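Local coordinates for protein extracellular ligand-binding receptor (Rhodopseudomonas palustris, PDB 3SG0) that probably serves as a periplasmic solute-binding protein of the leucine-binding family, holding aromatic acids such as benzoylformate (phenylglyoxylate) for uptake, at residues A[128-131]-A[132-135]; A[136-139]-A[140-144]; A[233-236]-A[237-241]. One frame throughout, in Å; residues are numbered along the deposited sequence.

Contact 1 of 3, residues A[128-131]-A[132-135]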
loop_
_atom_site.group_PDB
_atom_site.type_symbol
_atom_site.label_atom_id
_atom_site.label_comp_id
_atom_site.label_asym_id
_atom_site.label_seq_id
_atom_site.Cartn_x
_atom_site.Cartn_y
_atom_site.Cartn_z
ATOM N N PRO A 128 4.223 -9.724 -13.320
ATOM C CA PRO A 128 5.073 -10.909 -13.173
ATOM C C PRO A 128 6.535 -10.504 -13.028
ATOM O O PRO A 128 6.923 -9.395 -13.403
ATOM C CB PRO A 128 4.867 -11.643 -14.499
ATOM C CG PRO A 128 4.536 -10.553 -15.463
ATOM C CD PRO A 128 3.689 -9.597 -14.688
HETATM N N MSE A 129 7.346 -11.400 -12.500
HETATM C CA MSE A 129 8.764 -11.138 -12.358
HETATM C C MSE A 129 9.406 -10.848 -13.714
HETATM O O MSE A 129 9.000 -11.380 -14.754
HETATM C CB MSE A 129 9.422 -12.344 -11.693
HETATM C CG MSE A 129 10.912 -12.206 -11.410
HETATM SE SE MSE A 129 11.404 -10.606 -10.400
HETATM C CE MSE A 129 10.149 -10.816 -8.936
ATOM N N ASP A 130 10.409 -9.980 -13.700
ATOM C CA ASP A 130 11.256 -9.786 -14.865
ATOM C C ASP A 130 12.634 -9.371 -14.364
ATOM O O ASP A 130 12.884 -9.369 -13.153
ATOM C CB ASP A 130 10.645 -8.806 -15.880
ATOM C CG ASP A 130 10.460 -7.410 -15.328
ATOM O OD1 ASP A 130 11.326 -6.946 -14.548
ATOM O OD2 ASP A 130 9.449 -6.764 -15.676
ATOM N N GLU A 131 13.528 -9.041 -15.291
ATOM C CA GLU A 131 14.914 -8.783 -14.945
ATOM C C GLU A 131 15.115 -7.477 -14.168
ATOM O O GLU A 131 16.173 -7.264 -13.570
ATOM C CB GLU A 131 15.776 -8.827 -16.212
ATOM C CG GLU A 131 15.793 -7.564 -17.058
ATOM C CD GLU A 131 14.560 -7.330 -17.902
ATOM O OE1 GLU A 131 13.596 -8.132 -17.896
ATOM O OE2 GLU A 131 14.567 -6.303 -18.607
ATOM N N ARG A 132 14.115 -6.604 -14.182
ATOM C CA ARG A 132 14.178 -5.335 -13.458
ATOM C C ARG A 132 13.521 -5.452 -12.089
ATOM O O ARG A 132 14.038 -4.962 -11.083
ATOM C CB ARG A 132 13.509 -4.230 -14.275
ATOM C CG ARG A 132 14.328 -3.813 -15.489
ATOM C CD ARG A 132 13.487 -3.048 -16.495
ATOM N NE ARG A 132 12.445 -3.894 -17.068
ATOM C CZ ARG A 132 11.195 -3.501 -17.285
ATOM N NH1 ARG A 132 10.822 -2.268 -16.982
ATOM N NH2 ARG A 132 10.319 -4.344 -17.810
ATOM N N ARG A 133 12.360 -6.102 -12.060
ATOM C CA ARG A 133 11.628 -6.330 -10.827
ATOM C C ARG A 133 12.388 -7.253 -9.878
ATOM O O ARG A 133 12.039 -7.352 -8.701
ATOM C CB ARG A 133 10.208 -6.811 -11.141
ATOM C CG ARG A 133 9.348 -5.699 -11.721
ATOM C CD ARG A 133 8.147 -6.226 -12.500
ATOM N NE ARG A 133 7.217 -5.146 -12.824
ATOM C CZ ARG A 133 7.378 -4.255 -13.796
ATOM N NH1 ARG A 133 8.424 -4.325 -14.617
ATOM N NH2 ARG A 133 6.481 -3.289 -13.950
ATOM N N LYS A 134 13.464 -7.891 -10.359
ATOM C CA LYS A 134 14.376 -8.603 -9.468
ATOM C C LYS A 134 14.898 -7.700 -8.365
ATOM O O LYS A 134 15.311 -8.184 -7.312
ATOM C CB LYS A 134 15.587 -9.150 -10.222
ATOM C CG LYS A 134 15.400 -10.504 -10.832
ATOM C CD LYS A 134 15.185 -11.598 -9.806
ATOM C CE LYS A 134 14.794 -12.835 -10.558
ATOM N NZ LYS A 134 14.431 -13.904 -9.617
ATOM N N TRP A 135 14.934 -6.395 -8.631
ATOM C CA TRP A 135 15.462 -5.425 -7.681
ATOM C C TRP A 135 14.393 -4.821 -6.774
ATOM O O TRP A 135 14.724 -4.005 -5.921
ATOM C CB TRP A 135 16.242 -4.325 -8.424
ATOM C CG TRP A 135 17.489 -4.869 -9.029
ATOM C CD1 TRP A 135 17.651 -5.336 -10.295
ATOM C CD2 TRP A 135 18.736 -5.069 -8.362
ATOM N NE1 TRP A 135 18.930 -5.805 -10.467
ATOM C CE2 TRP A 135 19.620 -5.647 -9.292
ATOM C CE3 TRP A 135 19.198 -4.800 -7.065
ATOM C CZ2 TRP A 135 20.936 -5.971 -8.968
ATOM C CZ3 TRP A 135 20.506 -5.118 -6.745
ATOM C CH2 TRP A 135 21.358 -5.702 -7.691
#
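Asp130 and Arg132 begin a four-residue salt-bridge network at a tight turn in the loop between strands 116-118 and 136-138. The backbone N of Arg132 donates to Asp130 OD1 at 2.8 Å, reaching it on the anti side of the carboxylate and somewhat out of its plane. With Asp130 CG between its own backbone N and carbonyl carbon (chi1 62°), the carboxylate turns back over the amides that follow, and aspartate is short enough to serve both these amides and the arginine tips. The Arg132 guanidinium has Asp130 OD2 3.3 Å from NH2, a purely electrostatic pairing with the oxygen well out of the guanidinium plane. Beside it runs Glu131, whose OE2 lies at the guanidinium edge, while Arg132 NH1 pairs with Asp107 of helix 99-111. Next, the amide N of Arg133 makes a nearly straight 2.8 Å bond to Asp130 OD1, from the face opposite that used by Arg132. Its long side chain then extends to bring NH1 to Asp130 OD2, a weak, bent hydrogen bond (2.8 Å) that is also a salt bridge; the two planar groups stand perpendicular, and Arg133 NH2 goes on to the carbonyl of Ile124. Lys134 crosses selenomethionine Met129 at about a right angle, its aliphatic stem lying against the large selenium while NZ binds Pro361 O. Finally Trp135 turns a ring edge to Glu131 O, with CD1 4.1 Å from it.

Contact 2 of 3, residues A[136-139]-A[140-144]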
loop_
_atom_site.group_PDB
_atom_site.type_symbol
_atom_site.label_atom_id
_atom_site.label_comp_id
_atom_site.label_asym_id
_atom_site.label_seq_id
_atom_site.Cartn_x
_atom_site.Cartn_y
_atom_site.Cartn_z
ATOM N N VAL A 136 13.135 -5.221 -6.931
ATOM C CA VAL A 136 12.027 -4.560 -6.251
ATOM C C VAL A 136 11.316 -5.510 -5.298
ATOM O O VAL A 136 11.044 -6.663 -5.652
ATOM C CB VAL A 136 11.008 -4.034 -7.291
ATOM C CG1 VAL A 136 9.885 -3.238 -6.617
ATOM C CG2 VAL A 136 11.714 -3.189 -8.330
ATOM N N TYR A 137 11.013 -5.029 -4.094
ATOM C CA TYR A 137 10.222 -5.776 -3.114
ATOM C C TYR A 137 9.037 -4.929 -2.696
ATOM O O TYR A 137 9.057 -3.701 -2.850
ATOM C CB TYR A 137 11.084 -6.181 -1.914
ATOM C CG TYR A 137 12.148 -7.155 -2.322
ATOM C CD1 TYR A 137 11.856 -8.504 -2.453
ATOM C CD2 TYR A 137 13.429 -6.727 -2.643
ATOM C CE1 TYR A 137 12.819 -9.404 -2.853
ATOM C CE2 TYR A 137 14.396 -7.623 -3.063
ATOM C CZ TYR A 137 14.078 -8.960 -3.169
ATOM O OH TYR A 137 15.011 -9.885 -3.590
ATOM N N LYS A 138 8.015 -5.568 -2.143
ATOM C CA LYS A 138 6.736 -4.894 -1.975
ATOM C C LYS A 138 5.952 -5.467 -0.806
ATOM O O LYS A 138 5.384 -6.555 -0.909
ATOM C CB LYS A 138 5.944 -5.057 -3.275
ATOM C CG LYS A 138 4.568 -4.437 -3.291
ATOM C CD LYS A 138 3.956 -4.553 -4.683
ATOM C CE LYS A 138 2.567 -3.972 -4.759
ATOM N NZ LYS A 138 1.596 -4.800 -4.002
ATOM N N VAL A 139 5.893 -4.729 0.296
ATOM C CA VAL A 139 5.198 -5.230 1.480
ATOM C C VAL A 139 3.678 -5.116 1.446
ATOM O O VAL A 139 3.011 -5.870 2.158
ATOM C CB VAL A 139 5.722 -4.604 2.790
ATOM C CG1 VAL A 139 7.181 -4.977 3.008
ATOM C CG2 VAL A 139 5.484 -3.095 2.838
ATOM N N VAL A 140 3.101 -4.203 0.668
ATOM C CA VAL A 140 1.638 -4.125 0.612
ATOM C C VAL A 140 1.158 -5.283 -0.251
ATOM O O VAL A 140 1.700 -5.496 -1.326
ATOM C CB VAL A 140 1.171 -2.792 0.003
ATOM C CG1 VAL A 140 -0.342 -2.791 -0.173
ATOM C CG2 VAL A 140 1.605 -1.628 0.879
ATOM N N PRO A 141 0.154 -6.055 0.203
ATOM C CA PRO A 141 -0.296 -7.154 -0.664
ATOM C C PRO A 141 -0.770 -6.681 -2.032
ATOM O O PRO A 141 -1.441 -5.657 -2.157
ATOM C CB PRO A 141 -1.449 -7.769 0.137
ATOM C CG PRO A 141 -1.085 -7.475 1.568
ATOM C CD PRO A 141 -0.541 -6.072 1.503
ATOM N N ASN A 142 -0.411 -7.445 -3.058
ATOM C CA ASN A 142 -0.838 -7.135 -4.413
ATOM C C ASN A 142 -2.352 -6.969 -4.499
ATOM O O ASN A 142 -3.122 -7.780 -3.967
ATOM C CB ASN A 142 -0.400 -8.240 -5.370
ATOM C CG ASN A 142 1.090 -8.221 -5.664
ATOM O OD1 ASN A 142 1.800 -7.264 -5.359
ATOM N ND2 ASN A 142 1.565 -9.296 -6.281
ATOM N N ASP A 143 -2.778 -5.931 -5.216
ATOM C CA ASP A 143 -4.193 -5.607 -5.318
ATOM C C ASP A 143 -5.024 -6.717 -5.926
ATOM O O ASP A 143 -6.213 -6.804 -5.630
ATOM C CB ASP A 143 -4.406 -4.318 -6.114
ATOM C CG ASP A 143 -4.035 -3.088 -5.326
ATOM O OD1 ASP A 143 -4.381 -3.039 -4.119
ATOM O OD2 ASP A 143 -3.395 -2.188 -5.906
ATOM N N ASP A 144 -4.445 -7.563 -6.774
ATOM C CA ASP A 144 -5.245 -8.641 -7.343
ATOM C C ASP A 144 -5.743 -9.618 -6.274
ATOM O O ASP A 144 -6.856 -10.143 -6.382
ATOM C CB ASP A 144 -4.558 -9.345 -8.534
ATOM C CG ASP A 144 -3.200 -9.940 -8.204
ATOM O OD1 ASP A 144 -2.556 -9.544 -7.222
ATOM O OD2 ASP A 144 -2.750 -10.820 -8.976
#
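This is a buried local contact at a crossover between the two lobes: strand 136-138 ends the six-stranded sheet, and helix 143-156 leads into strand 161-167 of the four-stranded one, so 139-142 probably forms part of the hinge, next to the ligand pocket. Lys138 carries it. Its chain is fully extended as far as CE, beginning with CG opposite the backbone N (chi1 179°), and only the last torsion bends, turning NZ between two oxygens. One is the backbone carbonyl of Val140, with NZ to O at 2.8 Å; the ammonium sits above that carbonyl plane. The other is the side-chain amide of Asn142, whose OD1 receives NZ at 2.8 Å in the carbonyl plane and on a lone pair. A third bond, from Lys138 NZ to Ala121 O, completes the grip. Lysine suits the position because its flexible stem spans the turn and its end can serve several acceptors, while asparagine offers a neutral oxygen from the helix N-cap position, where its side chain makes no capping bond. Asn365 clasps the same turn, bonding Val140 O and Asn142 N. Val139 packs on helix 306-328, and Val140, apolar and compact, touches the bound benzoylformate. With all three named acceptors neutral, the buried ammonium is probably stabilised mainly by the dipoles of these carbonyls, and Asp143 OD2, 5.9 Å from Lys138 NZ, probably adds only a longer-range electrostatic contribution.

Contact 3 of 3, residues A[233-236]-A[237-241]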
loop_
_atom_site.group_PDB
_atom_site.type_symbol
_atom_site.label_atom_id
_atom_site.label_comp_id
_atom_site.label_asym_id
_atom_site.label_seq_id
_atom_site.Cartn_x
_atom_site.Cartn_y
_atom_site.Cartn_z
ATOM N N ALA A 233 -20.699 11.560 -2.714
ATOM C CA ALA A 233 -21.519 11.959 -3.852
ATOM C C ALA A 233 -22.625 10.944 -4.113
ATOM O O ALA A 233 -23.771 11.317 -4.376
ATOM C CB ALA A 233 -20.654 12.155 -5.090
ATOM N N LEU A 234 -22.298 9.661 -4.023
ATOM C CA LEU A 234 -23.309 8.625 -4.176
ATOM C C LEU A 234 -24.398 8.767 -3.117
ATOM O O LEU A 234 -25.593 8.724 -3.433
ATOM C CB LEU A 234 -22.666 7.240 -4.099
ATOM C CG LEU A 234 -21.942 6.790 -5.369
ATOM C CD1 LEU A 234 -20.923 5.716 -5.059
ATOM C CD2 LEU A 234 -22.950 6.303 -6.407
ATOM N N ARG A 235 -23.998 8.940 -1.860
ATOM C CA ARG A 235 -24.974 9.041 -0.782
ATOM C C ARG A 235 -25.832 10.296 -0.923
ATOM O O ARG A 235 -27.050 10.249 -0.722
ATOM C CB ARG A 235 -24.299 8.999 0.593
ATOM C CG ARG A 235 -23.630 7.669 0.928
ATOM C CD ARG A 235 -24.642 6.534 1.016
ATOM N NE ARG A 235 -24.026 5.303 1.509
ATOM C CZ ARG A 235 -24.284 4.091 1.028
ATOM N NH1 ARG A 235 -25.156 3.937 0.041
ATOM N NH2 ARG A 235 -23.667 3.028 1.537
ATOM N N GLU A 236 -25.204 11.410 -1.276
ATOM C CA GLU A 236 -25.925 12.669 -1.407
ATOM C C GLU A 236 -26.943 12.614 -2.544
ATOM O O GLU A 236 -27.975 13.289 -2.498
ATOM C CB GLU A 236 -24.939 13.826 -1.588
ATOM C CG GLU A 236 -24.156 14.137 -0.317
ATOM C CD GLU A 236 -22.969 15.048 -0.552
ATOM O OE1 GLU A 236 -22.766 15.485 -1.706
ATOM O OE2 GLU A 236 -22.233 15.322 0.420
ATOM N N ARG A 237 -26.658 11.801 -3.557
ATOM C CA ARG A 237 -27.549 11.678 -4.709
ATOM C C ARG A 237 -28.524 10.511 -4.600
ATOM O O ARG A 237 -29.178 10.140 -5.579
ATOM C CB ARG A 237 -26.751 11.629 -6.016
ATOM C CG ARG A 237 -25.893 12.870 -6.208
ATOM C CD ARG A 237 -25.780 13.304 -7.655
ATOM N NE ARG A 237 -25.249 14.663 -7.747
ATOM C CZ ARG A 237 -25.962 15.729 -8.104
ATOM N NH1 ARG A 237 -25.390 16.924 -8.153
ATOM N NH2 ARG A 237 -27.242 15.603 -8.425
ATOM N N GLY A 238 -28.623 9.939 -3.402
ATOM C CA GLY A 238 -29.705 9.025 -3.087
ATOM C C GLY A 238 -29.390 7.547 -3.134
ATOM O O GLY A 238 -30.270 6.724 -2.891
ATOM N N PHE A 239 -28.150 7.188 -3.438
ATOM C CA PHE A 239 -27.820 5.776 -3.479
ATOM C C PHE A 239 -27.782 5.199 -2.070
ATOM O O PHE A 239 -27.057 5.693 -1.207
ATOM C CB PHE A 239 -26.495 5.521 -4.191
ATOM C CG PHE A 239 -26.205 4.067 -4.372
ATOM C CD1 PHE A 239 -26.964 3.313 -5.254
ATOM C CD2 PHE A 239 -25.208 3.437 -3.644
ATOM C CE1 PHE A 239 -26.732 1.970 -5.418
ATOM C CE2 PHE A 239 -24.969 2.088 -3.807
ATOM C CZ PHE A 239 -25.734 1.353 -4.697
ATOM N N LYS A 240 -28.572 4.152 -1.845
ATOM C CA LYS A 240 -28.708 3.579 -0.512
ATOM C C LYS A 240 -28.074 2.195 -0.386
ATOM O O LYS A 240 -27.995 1.646 0.712
ATOM C CB LYS A 240 -30.185 3.525 -0.106
ATOM C CG LYS A 240 -30.863 4.887 -0.087
ATOM C CD LYS A 240 -31.377 5.230 1.304
ATOM C CE LYS A 240 -32.104 6.568 1.316
ATOM N NZ LYS A 240 -31.202 7.702 0.969
ATOM N N GLY A 241 -27.621 1.632 -1.502
ATOM C CA GLY A 241 -27.055 0.294 -1.495
ATOM C C GLY A 241 -25.665 0.203 -0.888
ATOM O O GLY A 241 -25.091 1.195 -0.440
HETATM O O HOH W 1 -28.335 8.007 0.067
#
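Helix 228-236 ends here with Phe239 N bonded to Leu234 O and Gly238 N to Arg235 O, the chain reversing at Gly238 with positive phi (101°). Glycine suits this place because a side chain at those angles would press against the preceding carbonyl oxygen. One residue earlier, Arg237 N still makes a helical bond to Ala233 O, and its CB and CG lie against that same oxygen before the side chain leads away over helix 204-212. From the last turn of the helix, Arg235 holds the departing chain. A bend at chi2 (-64°) swings its guanidinium back over the loop, and both NH1 and NH2 point end-on at Gly241 O, at 2.8 Å and 3.0 Å respectively. That oxygen lies almost exactly in the guanidinium plane. NH1 also donates to Phe239 O at 2.9 Å, approaching from above the carbonyl plane, so three bonds from one rigid planar group fix its rotation. Arginine is well matched to two carbonyls spaced along a loop. A water donates to Arg235 O and Phe239 O and accepts from Lys240 NZ, tying the last turn of the helix to the loop. Leu234 CB meets Phe239 CB at 4.2 Å, and both side chains continue onto Val218 of strand 217-221. The Phe239 ring carries Gly241 N over its centre, 3.5 Å above the plane; a glycine there avoids a CB colliding with the ring. The whole is a Schellman motif closing a helix of the parallel alpha/beta lobe just before strand 242-244.

Contacts 1 and 2 follow directly along the chain, the loop of 128-135 running into edge strand 136-138, yet their centres are 13 Å apart and they otherwise do not touch. Both draw on the loop around His364: Met129 touches it in contact 1, and Tyr137 stacks on it in contact 2. Contact 2 is the one at the pocket, with the side chain of Val140 about 4 Å from the bound benzoylformate, whereas that of Arg133 in contact 1 stays about 13 Å from it. Contact 1 is on the lobe of the six-stranded sheet, contact 2 passes between the lobes, and contact 3, on the lobe of the four-stranded sheet, has its centre 43 Å from that of contact 1 and 32 Å from that of contact 2, away from the known binding sites.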